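Local coordinates for carbohydrate binding protein, putative, cpb33A (Cellvibrio japonicus, PDB 5FJQ) that acts as a copper-dependent lytic polysaccharide monooxygenase important for efficient use of chitin, this chain being the monooxygenase domain of a longer protein, at residues H1-P7 with F92-A98; P7-Q13 with W80-S84; Y104-Y108 with S140-V144. One frame throughout, in Å; residues are numbered along the deposited sequence.

Interaction 1 of 3, residues H1-P7 with F92-A98; sequences HGYVSSP and FVWTNTA. With CU (copper (II) ion), chain D.
Copper is held by H1 N (2.1 Å) and H1 ND1 (2.0 Å), chi1 in the m well, with H100 NE2 as a further ligand. The same amine, H1 N, donates a hydrogen bond to A98 O (3.0 Å), and H1 O accepts from A98 N at 3.1 Å. Strand 2-6 runs antiparallel to 92-96, axes 4.3 Å apart at 136°. Y3 and T95 form a hydrogen-bonded pair (Y3 N–T95 O 3.0 Å, T95 N–Y3 O 2.8 Å) between the non-hydrogen-bonded pairs G2–N96 and V4–W94. A beta bulge follows: V93 O accepts from S5 N at 2.9 Å while V93 N donates to S6 O at 2.8 Å, and S5 OG hydrogen-bonds T95 OG1 at 2.7 Å. On the sheet face carrying V4, W94 and N96, V4 CG2 lies 3.6 Å from the centroid of the W94 five-membered ring (CH-pi). P7, behind a cis peptide, brings CD to 3.3 Å from F92 CD2. Amine, ND1 and a second histidine make the histidine brace of lytic polysaccharide monooxygenases.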
loop_
_atom_site.group_PDB
_atom_site.type_symbol
_atom_site.label_atom_id
_atom_site.label_comp_id
_atom_site.label_asym_id
_atom_site.label_seq_id
_atom_site.Cartn_x
_atom_site.Cartn_y
_atom_site.Cartn_z
ATOM N N HIS A 1 7.492 -10.200 -5.506
ATOM C CA HIS A 1 7.290 -8.944 -6.293
ATOM C C HIS A 1 5.852 -8.716 -6.767
ATOM O O HIS A 1 5.253 -9.490 -7.538
ATOM C CB HIS A 1 8.348 -8.841 -7.412
ATOM C CG HIS A 1 9.703 -8.461 -6.901
ATOM N ND1 HIS A 1 10.374 -9.209 -5.947
ATOM C CD2 HIS A 1 10.515 -7.419 -7.207
ATOM C CE1 HIS A 1 11.516 -8.616 -5.658
ATOM N NE2 HIS A 1 11.633 -7.539 -6.417
ATOM N N GLY A 2 5.285 -7.620 -6.286
ATOM C CA GLY A 2 3.943 -7.273 -6.649
ATOM C C GLY A 2 3.366 -6.009 -6.034
ATOM O O GLY A 2 3.922 -5.471 -5.096
ATOM N N TYR A 3 2.193 -5.577 -6.525
ATOM C CA TYR A 3 1.559 -4.326 -6.041
ATOM C C TYR A 3 0.041 -4.484 -6.124
ATOM O O TYR A 3 -0.390 -5.441 -6.692
ATOM C CB TYR A 3 2.024 -3.150 -6.888
ATOM C CG TYR A 3 1.787 -3.354 -8.377
ATOM C CD1 TYR A 3 2.733 -4.024 -9.154
ATOM C CD2 TYR A 3 0.600 -2.959 -8.978
ATOM C CE1 TYR A 3 2.518 -4.255 -10.512
ATOM C CE2 TYR A 3 0.383 -3.163 -10.354
ATOM C CZ TYR A 3 1.346 -3.827 -11.091
ATOM O OH TYR A 3 1.166 -4.068 -12.427
ATOM N N VAL A 4 -0.741 -3.560 -5.564
ATOM C CA VAL A 4 -2.229 -3.615 -5.617
ATOM C C VAL A 4 -2.627 -2.788 -6.810
ATOM O O VAL A 4 -2.344 -1.563 -6.864
ATOM C CB VAL A 4 -2.906 -3.073 -4.347
ATOM C CG1 VAL A 4 -4.442 -3.143 -4.457
ATOM C CG2 VAL A 4 -2.488 -3.914 -3.145
ATOM N N SER A 5 -3.330 -3.452 -7.734
ATOM C CA SER A 5 -3.663 -2.893 -9.012
ATOM C C SER A 5 -5.086 -2.383 -9.016
ATOM O O SER A 5 -5.414 -1.505 -9.825
ATOM C CB SER A 5 -3.399 -3.944 -10.100
ATOM O OG SER A 5 -3.889 -5.239 -9.717
ATOM N N SER A 6 -5.896 -2.873 -8.058
ATOM C CA SER A 6 -7.361 -2.651 -8.032
ATOM C C SER A 6 -7.879 -2.806 -6.583
ATOM O O SER A 6 -7.807 -3.914 -6.053
ATOM C CB SER A 6 -8.001 -3.655 -8.975
ATOM O OG SER A 6 -9.378 -3.530 -8.977
ATOM N N PRO A 7 -8.252 -1.679 -5.905
ATOM C CA PRO A 7 -8.174 -0.278 -6.331
ATOM C C PRO A 7 -6.692 0.077 -6.505
ATOM O O PRO A 7 -5.847 -0.491 -5.820
ATOM C CB PRO A 7 -8.751 0.467 -5.135
ATOM C CG PRO A 7 -9.679 -0.527 -4.512
ATOM C CD PRO A 7 -8.790 -1.729 -4.542
ATOM N N PHE A 92 -9.773 -6.392 -3.523
ATOM C CA PHE A 92 -8.406 -5.861 -3.635
ATOM C C PHE A 92 -7.538 -6.896 -4.327
ATOM O O PHE A 92 -7.559 -8.094 -4.009
ATOM C CB PHE A 92 -7.843 -5.523 -2.248
ATOM C CG PHE A 92 -8.486 -4.325 -1.607
ATOM C CD1 PHE A 92 -9.751 -4.414 -1.012
ATOM C CD2 PHE A 92 -7.887 -3.104 -1.665
ATOM C CE1 PHE A 92 -10.341 -3.283 -0.455
ATOM C CE2 PHE A 92 -8.478 -1.963 -1.117
ATOM C CZ PHE A 92 -9.703 -2.056 -0.515
ATOM N N VAL A 93 -6.782 -6.435 -5.298
ATOM C CA VAL A 93 -6.135 -7.376 -6.161
ATOM C C VAL A 93 -4.692 -6.991 -6.186
ATOM O O VAL A 93 -4.404 -5.817 -6.454
ATOM C CB VAL A 93 -6.677 -7.268 -7.625
ATOM C CG1 VAL A 93 -5.802 -8.095 -8.560
ATOM C CG2 VAL A 93 -8.186 -7.636 -7.718
ATOM N N TRP A 94 -3.830 -7.987 -5.969
ATOM C CA TRP A 94 -2.376 -7.786 -6.064
ATOM C C TRP A 94 -1.982 -8.387 -7.399
ATOM O O TRP A 94 -2.280 -9.547 -7.665
ATOM C CB TRP A 94 -1.587 -8.490 -4.948
ATOM C CG TRP A 94 -1.517 -7.781 -3.610
ATOM C CD1 TRP A 94 -2.489 -7.741 -2.703
ATOM C CD2 TRP A 94 -0.369 -7.141 -2.999
ATOM N NE1 TRP A 94 -2.119 -7.042 -1.574
ATOM C CE2 TRP A 94 -0.794 -6.684 -1.709
ATOM C CE3 TRP A 94 0.960 -6.895 -3.411
ATOM C CZ2 TRP A 94 0.042 -6.008 -0.843
ATOM C CZ3 TRP A 94 1.794 -6.229 -2.555
ATOM C CH2 TRP A 94 1.335 -5.752 -1.271
ATOM N N THR A 95 -1.350 -7.584 -8.240
ATOM C CA THR A 95 -0.737 -8.102 -9.445
ATOM C C THR A 95 0.721 -8.345 -9.102
ATOM O O THR A 95 1.484 -7.412 -8.830
ATOM C CB THR A 95 -0.882 -7.121 -10.620
ATOM O OG1 THR A 95 -2.271 -7.009 -10.892
ATOM C CG2 THR A 95 -0.175 -7.680 -11.850
ATOM N N ASN A 96 1.070 -9.623 -9.088
ATOM C CA ASN A 96 2.368 -10.087 -8.762
ATOM C C ASN A 96 3.248 -10.262 -9.995
ATOM O O ASN A 96 2.899 -11.018 -10.890
ATOM C CB ASN A 96 2.238 -11.379 -7.948
ATOM C CG ASN A 96 1.427 -11.149 -6.700
ATOM O OD1 ASN A 96 1.285 -9.996 -6.293
ATOM N ND2 ASN A 96 0.771 -12.197 -6.184
ATOM N N THR A 97 4.381 -9.570 -10.037
ATOM C CA THR A 97 5.303 -9.737 -11.175
ATOM C C THR A 97 6.148 -10.959 -10.969
ATOM O O THR A 97 6.573 -11.585 -11.936
ATOM C CB THR A 97 6.187 -8.491 -11.365
ATOM O OG1 THR A 97 7.051 -8.304 -10.193
ATOM C CG2 THR A 97 5.259 -7.284 -11.681
ATOM N N ALA A 98 6.491 -11.249 -9.703
ATOM C CA ALA A 98 7.152 -12.483 -9.384
ATOM C C ALA A 98 6.409 -13.100 -8.203
ATOM O O ALA A 98 6.482 -12.565 -7.097
ATOM C CB ALA A 98 8.624 -12.232 -9.043
HETATM CU CU CU D . 9.427 -10.858 -5.233
#

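Interaction 2 of 3, residues P7-Q13 with W80-S84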
loop_
_atom_site.group_PDB
_atom_site.type_symbol
_atom_site.label_atom_id
_atom_site.label_comp_id
_atom_site.label_asym_id
_atom_site.label_seq_id
_atom_site.Cartn_x
_atom_site.Cartn_y
_atom_site.Cartn_z
ATOM N N PRO A 7 -8.252 -1.679 -5.905
ATOM C CA PRO A 7 -8.174 -0.278 -6.331
ATOM C C PRO A 7 -6.692 0.077 -6.505
ATOM O O PRO A 7 -5.847 -0.491 -5.820
ATOM C CB PRO A 7 -8.751 0.467 -5.135
ATOM C CG PRO A 7 -9.679 -0.527 -4.512
ATOM C CD PRO A 7 -8.790 -1.729 -4.542
ATOM N N LYS A 8 -6.382 0.942 -7.453
ATOM C CA LYS A 8 -4.981 1.308 -7.744
ATOM C C LYS A 8 -4.352 1.884 -6.488
ATOM O O LYS A 8 -4.911 2.803 -5.842
ATOM C CB LYS A 8 -4.911 2.297 -8.878
ATOM C CG LYS A 8 -5.589 1.839 -10.153
ATOM C CD LYS A 8 -5.541 2.933 -11.226
ATOM C CE LYS A 8 -6.095 2.477 -12.594
ATOM N NZ LYS A 8 -5.124 1.503 -13.227
ATOM N N SER A 9 -3.200 1.335 -6.130
ATOM C CA SER A 9 -2.441 1.792 -4.978
ATOM C C SER A 9 -1.877 3.131 -5.393
ATOM O O SER A 9 -1.935 3.502 -6.576
ATOM C CB SER A 9 -1.269 0.872 -4.659
ATOM O OG SER A 9 -0.274 0.896 -5.713
ATOM N N ARG A 10 -1.401 3.849 -4.399
ATOM C CA ARG A 10 -0.849 5.192 -4.561
ATOM C C ARG A 10 0.346 5.208 -5.545
ATOM O O ARG A 10 0.450 6.153 -6.341
ATOM C CB ARG A 10 -0.378 5.716 -3.198
ATOM C CG ARG A 10 -0.191 7.222 -3.195
ATOM C CD ARG A 10 0.138 7.713 -1.826
ATOM N NE ARG A 10 -0.961 7.654 -0.884
ATOM C CZ ARG A 10 -0.763 8.016 0.405
ATOM N NH1 ARG A 10 0.446 8.436 0.811
ATOM N NH2 ARG A 10 -1.755 8.004 1.278
ATOM N N VAL A 11 1.235 4.182 -5.472
ATOM C CA VAL A 11 2.392 4.104 -6.405
ATOM C C VAL A 11 1.806 3.900 -7.854
ATOM O O VAL A 11 2.343 4.400 -8.833
ATOM C CB VAL A 11 3.475 2.994 -6.064
ATOM C CG1 VAL A 11 4.133 3.284 -4.714
ATOM C CG2 VAL A 11 2.894 1.547 -6.087
ATOM N N ILE A 12 0.628 3.295 -7.954
ATOM C CA ILE A 12 0.033 3.009 -9.335
ATOM C C ILE A 12 -0.792 4.209 -9.880
ATOM O O ILE A 12 -0.869 4.506 -11.125
ATOM C CB ILE A 12 -0.944 1.768 -9.347
ATOM C CG1 ILE A 12 -0.213 0.437 -9.044
ATOM C CG2 ILE A 12 -1.705 1.683 -10.710
ATOM C CD1 ILE A 12 0.957 0.101 -9.926
ATOM N N GLN A 13 -1.521 4.829 -8.971
ATOM C CA GLN A 13 -2.194 6.086 -9.277
ATOM C C GLN A 13 -1.170 7.095 -9.807
ATOM O O GLN A 13 -1.311 7.689 -10.886
ATOM C CB GLN A 13 -2.901 6.605 -8.032
ATOM C CG GLN A 13 -4.183 5.809 -7.658
ATOM C CD GLN A 13 -5.301 6.044 -8.633
ATOM O OE1 GLN A 13 -5.070 6.611 -9.691
ATOM N NE2 GLN A 13 -6.547 5.597 -8.294
ATOM N N TRP A 80 -4.832 12.828 -2.572
ATOM C CA TRP A 80 -4.282 11.691 -3.346
ATOM C C TRP A 80 -5.351 11.192 -4.287
ATOM O O TRP A 80 -6.551 11.180 -3.912
ATOM C CB TRP A 80 -3.809 10.564 -2.456
ATOM C CG TRP A 80 -2.542 10.864 -1.682
ATOM C CD1 TRP A 80 -2.460 11.085 -0.318
ATOM C CD2 TRP A 80 -1.180 10.998 -2.186
ATOM N NE1 TRP A 80 -1.153 11.319 0.033
ATOM C CE2 TRP A 80 -0.350 11.268 -1.073
ATOM C CE3 TRP A 80 -0.584 10.897 -3.454
ATOM C CZ2 TRP A 80 1.054 11.470 -1.190
ATOM C CZ3 TRP A 80 0.828 11.097 -3.549
ATOM C CH2 TRP A 80 1.606 11.370 -2.432
ATOM N N PRO A 81 -4.972 10.800 -5.527
ATOM C CA PRO A 81 -6.030 10.188 -6.358
ATOM C C PRO A 81 -6.656 8.957 -5.676
ATOM O O PRO A 81 -5.939 8.028 -5.311
ATOM C CB PRO A 81 -5.278 9.748 -7.609
ATOM C CG PRO A 81 -4.146 10.736 -7.720
ATOM C CD PRO A 81 -3.728 11.030 -6.286
ATOM N N ALA A 82 -7.966 8.909 -5.498
ATOM C CA ALA A 82 -8.527 7.883 -4.676
ATOM C C ALA A 82 -9.671 7.174 -5.405
ATOM O O ALA A 82 -10.272 7.732 -6.303
ATOM C CB ALA A 82 -8.998 8.484 -3.360
ATOM N N THR A 83 -9.917 5.925 -5.040
ATOM C CA THR A 83 -11.028 5.180 -5.569
ATOM C C THR A 83 -12.247 5.274 -4.649
ATOM O O THR A 83 -12.155 5.156 -3.435
ATOM C CB THR A 83 -10.611 3.713 -5.697
ATOM O OG1 THR A 83 -9.437 3.636 -6.508
ATOM C CG2 THR A 83 -11.711 2.860 -6.272
ATOM N N SER A 84 -13.408 5.485 -5.236
ATOM C CA SER A 84 -14.620 5.575 -4.418
ATOM C C SER A 84 -14.939 4.224 -3.848
ATOM O O SER A 84 -14.921 3.231 -4.563
ATOM C CB SER A 84 -15.750 6.050 -5.255
ATOM O OG SER A 84 -15.501 7.420 -5.383
HETATM O O HOH W 1 -7.164 4.399 -5.327
HETATM O O HOH W 2 -8.636 2.347 -8.618
#
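R10 lays its guanidinium flat on the indole of W80: the planes are 8° apart, R10 CZ stands 3.5 Å from the centroid of the five-membered ring of W80, a cation-pi contact, and R10 CD sits equally far from the centroid of its six-membered ring. R10 NH1 and W80 NE1, 3.4 Å apart, are both donors; the charge of R10 is met by a salt bridge to D176 on strand 169-178. R10 opens helix 10-17, whose N-cap is S9. That helix starts the long excursion between the first strand of the beta-sandwich and strand 88-96, and W80-S84 lies near its far end, so the contact joins its beginning and its end. Further along, Q13 packs on P81 (Q13 OE1–P81 CB 3.8 Å), and P7 CB touches T83 OG1 at 3.5 Å. Two waters bridge the rest: water 2 links K8 N (2.9 Å) to T83 OG1 (2.6 Å), and water 1 hydrogen-bonds K8 O (2.8 Å), Q13 NE2 (3.3 Å) and T83 OG1 (2.7 Å).

Interaction 3 of 3, residues Y104-Y108 with S140-V144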
loop_
_atom_site.group_PDB
_atom_site.type_symbol
_atom_site.label_atom_id
_atom_site.label_comp_id
_atom_site.label_asym_id
_atom_site.label_seq_id
_atom_site.Cartn_x
_atom_site.Cartn_y
_atom_site.Cartn_z
ATOM N N TYR A 104 1.015 -14.447 4.433
ATOM C CA TYR A 104 -0.272 -13.706 4.394
ATOM C C TYR A 104 -0.294 -12.455 3.533
ATOM O O TYR A 104 0.762 -11.805 3.285
ATOM C CB TYR A 104 -0.702 -13.281 5.815
ATOM C CG TYR A 104 0.307 -12.461 6.573
ATOM C CD1 TYR A 104 0.517 -11.096 6.270
ATOM C CD2 TYR A 104 0.981 -13.008 7.644
ATOM C CE1 TYR A 104 1.400 -10.330 7.006
ATOM C CE2 TYR A 104 1.872 -12.259 8.396
ATOM C CZ TYR A 104 2.094 -10.924 8.067
ATOM O OH TYR A 104 3.002 -10.229 8.789
ATOM N N PHE A 105 -1.485 -12.074 3.102
ATOM C CA PHE A 105 -1.710 -10.668 2.694
ATOM C C PHE A 105 -2.585 -10.085 3.773
ATOM O O PHE A 105 -3.729 -10.628 4.053
ATOM C CB PHE A 105 -2.431 -10.532 1.321
ATOM C CG PHE A 105 -1.585 -10.992 0.133
ATOM C CD1 PHE A 105 -1.503 -12.343 -0.200
ATOM C CD2 PHE A 105 -0.800 -10.080 -0.586
ATOM C CE1 PHE A 105 -0.711 -12.804 -1.282
ATOM C CE2 PHE A 105 -0.013 -10.529 -1.654
ATOM C CZ PHE A 105 0.061 -11.886 -1.983
ATOM N N ARG A 106 -2.164 -8.944 4.308
ATOM C CA ARG A 106 -2.983 -8.246 5.276
ATOM C C ARG A 106 -3.353 -6.843 4.849
ATOM O O ARG A 106 -2.552 -6.131 4.207
ATOM C CB ARG A 106 -2.271 -8.124 6.656
ATOM C CG ARG A 106 -2.278 -9.408 7.431
ATOM C CD ARG A 106 -1.482 -9.244 8.721
ATOM N NE ARG A 106 -1.467 -10.552 9.377
ATOM C CZ ARG A 106 -0.633 -10.913 10.359
ATOM N NH1 ARG A 106 0.312 -10.091 10.753
ATOM N NH2 ARG A 106 -0.686 -12.140 10.877
ATOM N N TYR A 107 -4.580 -6.465 5.222
ATOM C CA TYR A 107 -5.002 -5.099 5.055
ATOM C C TYR A 107 -5.324 -4.400 6.351
ATOM O O TYR A 107 -6.025 -4.977 7.247
ATOM C CB TYR A 107 -6.223 -5.021 4.145
ATOM C CG TYR A 107 -5.938 -5.605 2.783
ATOM C CD1 TYR A 107 -5.673 -6.970 2.638
ATOM C CD2 TYR A 107 -5.892 -4.797 1.662
ATOM C CE1 TYR A 107 -5.442 -7.534 1.381
ATOM C CE2 TYR A 107 -5.684 -5.338 0.386
ATOM C CZ TYR A 107 -5.388 -6.675 0.278
ATOM O OH TYR A 107 -5.136 -7.176 -0.931
ATOM N N TYR A 108 -4.981 -3.106 6.347
ATOM C CA TYR A 108 -5.256 -2.190 7.489
ATOM C C TYR A 108 -5.933 -0.976 6.933
ATOM O O TYR A 108 -5.917 -0.743 5.688
ATOM C CB TYR A 108 -3.955 -1.767 8.199
ATOM C CG TYR A 108 -3.184 -2.925 8.722
ATOM C CD1 TYR A 108 -2.469 -3.797 7.851
ATOM C CD2 TYR A 108 -3.128 -3.159 10.112
ATOM C CE1 TYR A 108 -1.779 -4.887 8.365
ATOM C CE2 TYR A 108 -2.433 -4.221 10.602
ATOM C CZ TYR A 108 -1.768 -5.052 9.766
ATOM O OH TYR A 108 -1.142 -6.069 10.357
ATOM N N SER A 140 -3.417 -12.161 -6.798
ATOM C CA SER A 140 -3.843 -12.492 -5.436
ATOM C C SER A 140 -5.041 -11.623 -5.138
ATOM O O SER A 140 -4.952 -10.413 -5.157
ATOM C CB SER A 140 -2.685 -12.211 -4.429
ATOM O OG SER A 140 -1.671 -13.151 -4.498
ATOM N N THR A 141 -6.189 -12.243 -4.885
ATOM C CA THR A 141 -7.393 -11.490 -4.685
ATOM C C THR A 141 -7.952 -11.671 -3.277
ATOM O O THR A 141 -8.116 -12.786 -2.780
ATOM C CB THR A 141 -8.535 -11.824 -5.718
ATOM O OG1 THR A 141 -7.996 -11.705 -7.044
ATOM C CG2 THR A 141 -9.548 -10.809 -5.571
ATOM N N HIS A 142 -8.238 -10.538 -2.646
ATOM C CA HIS A 142 -8.731 -10.549 -1.290
ATOM C C HIS A 142 -10.006 -9.708 -1.252
ATOM O O HIS A 142 -10.011 -8.558 -1.603
ATOM C CB HIS A 142 -7.615 -10.009 -0.403
ATOM C CG HIS A 142 -6.306 -10.676 -0.666
ATOM N ND1 HIS A 142 -5.219 -10.009 -1.201
ATOM C CD2 HIS A 142 -5.924 -11.963 -0.523
ATOM C CE1 HIS A 142 -4.223 -10.862 -1.370
ATOM N NE2 HIS A 142 -4.610 -12.047 -0.935
ATOM N N ASN A 143 -11.123 -10.339 -0.885
ATOM C CA ASN A 143 -12.320 -9.592 -0.706
ATOM C C ASN A 143 -12.439 -8.987 0.684
ATOM O O ASN A 143 -13.000 -9.652 1.561
ATOM C CB ASN A 143 -13.472 -10.541 -0.813
ATOM C CG ASN A 143 -14.282 -10.311 -2.055
ATOM O OD1 ASN A 143 -13.736 -10.330 -3.187
ATOM N ND2 ASN A 143 -15.595 -10.087 -1.866
ATOM N N VAL A 144 -12.026 -7.739 0.844
ATOM C CA VAL A 144 -11.730 -7.141 2.174
ATOM C C VAL A 144 -13.032 -6.569 2.595
ATOM O O VAL A 144 -13.744 -5.998 1.737
ATOM C CB VAL A 144 -10.688 -6.004 2.029
ATOM C CG1 VAL A 144 -10.413 -5.279 3.357
ATOM C CG2 VAL A 144 -9.415 -6.588 1.457
#
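S140 starts the walk along 140-144, and its CB sits over the face of the F105 ring, 4.1 Å from the centroid, a CH-pi contact. Its hydroxyl also comes near that ring (S140 OG–F105 CZ 3.3 Å), but its hydrogen bonds go to E137 and N96. H142 is the hub of the contact. Its ring meets the F105 ring obliquely, centroids 4.5 Å apart and planes at 36°, and H142 ND1 is hydrogen-bonded to Y107 OH at 2.8 Å. The three rings form an aromatic cluster, which W94 and F92 extend by meeting F105 and Y107, while W159 stacks on F105. V144 then sets CG2 squarely over the Y107 ring, 3.8 Å from the centroid and only 7° off its normal. The strands share no backbone hydrogen bond: their axes pass 9.1 Å apart, with their N-to-C directions at 38°, as in two sheets packed face to face in a beta-sandwich. All five touching residues are buried, and the F105 side chain lies about 10 Å, nearest atoms, from the copper. With one direct hydrogen bond among ring and CH-pi contacts, the chemistry implies a largely aromatic interface with one buried polar pair, H142 ND1 and Y107 OH, either of which could be the donor.

Interaction 1 pairs neighbouring antiparallel strands within one sheet and is partly buried, its copper end at the surface, whereas interaction 3 is the fully buried face-to-face packing of that sheet on the other. They share it directly: W94 N–S140 O at 2.8 Å and F92 O–H142 N at 2.9 Å, probable hydrogen bonds, tie 92-98 to 140-144. Interaction 2, partly buried and away from the copper, follows interaction 1 through P7, and V4 O–S9 N at 3.1 Å probably holds strand to helix start. Interactions 2 and 3 do not touch; their centres lie about 16 Å apart. Chemistry follows place: backbone bonding and metal ligation in 1, charged stack and waters in 2, aromatic packing in 3.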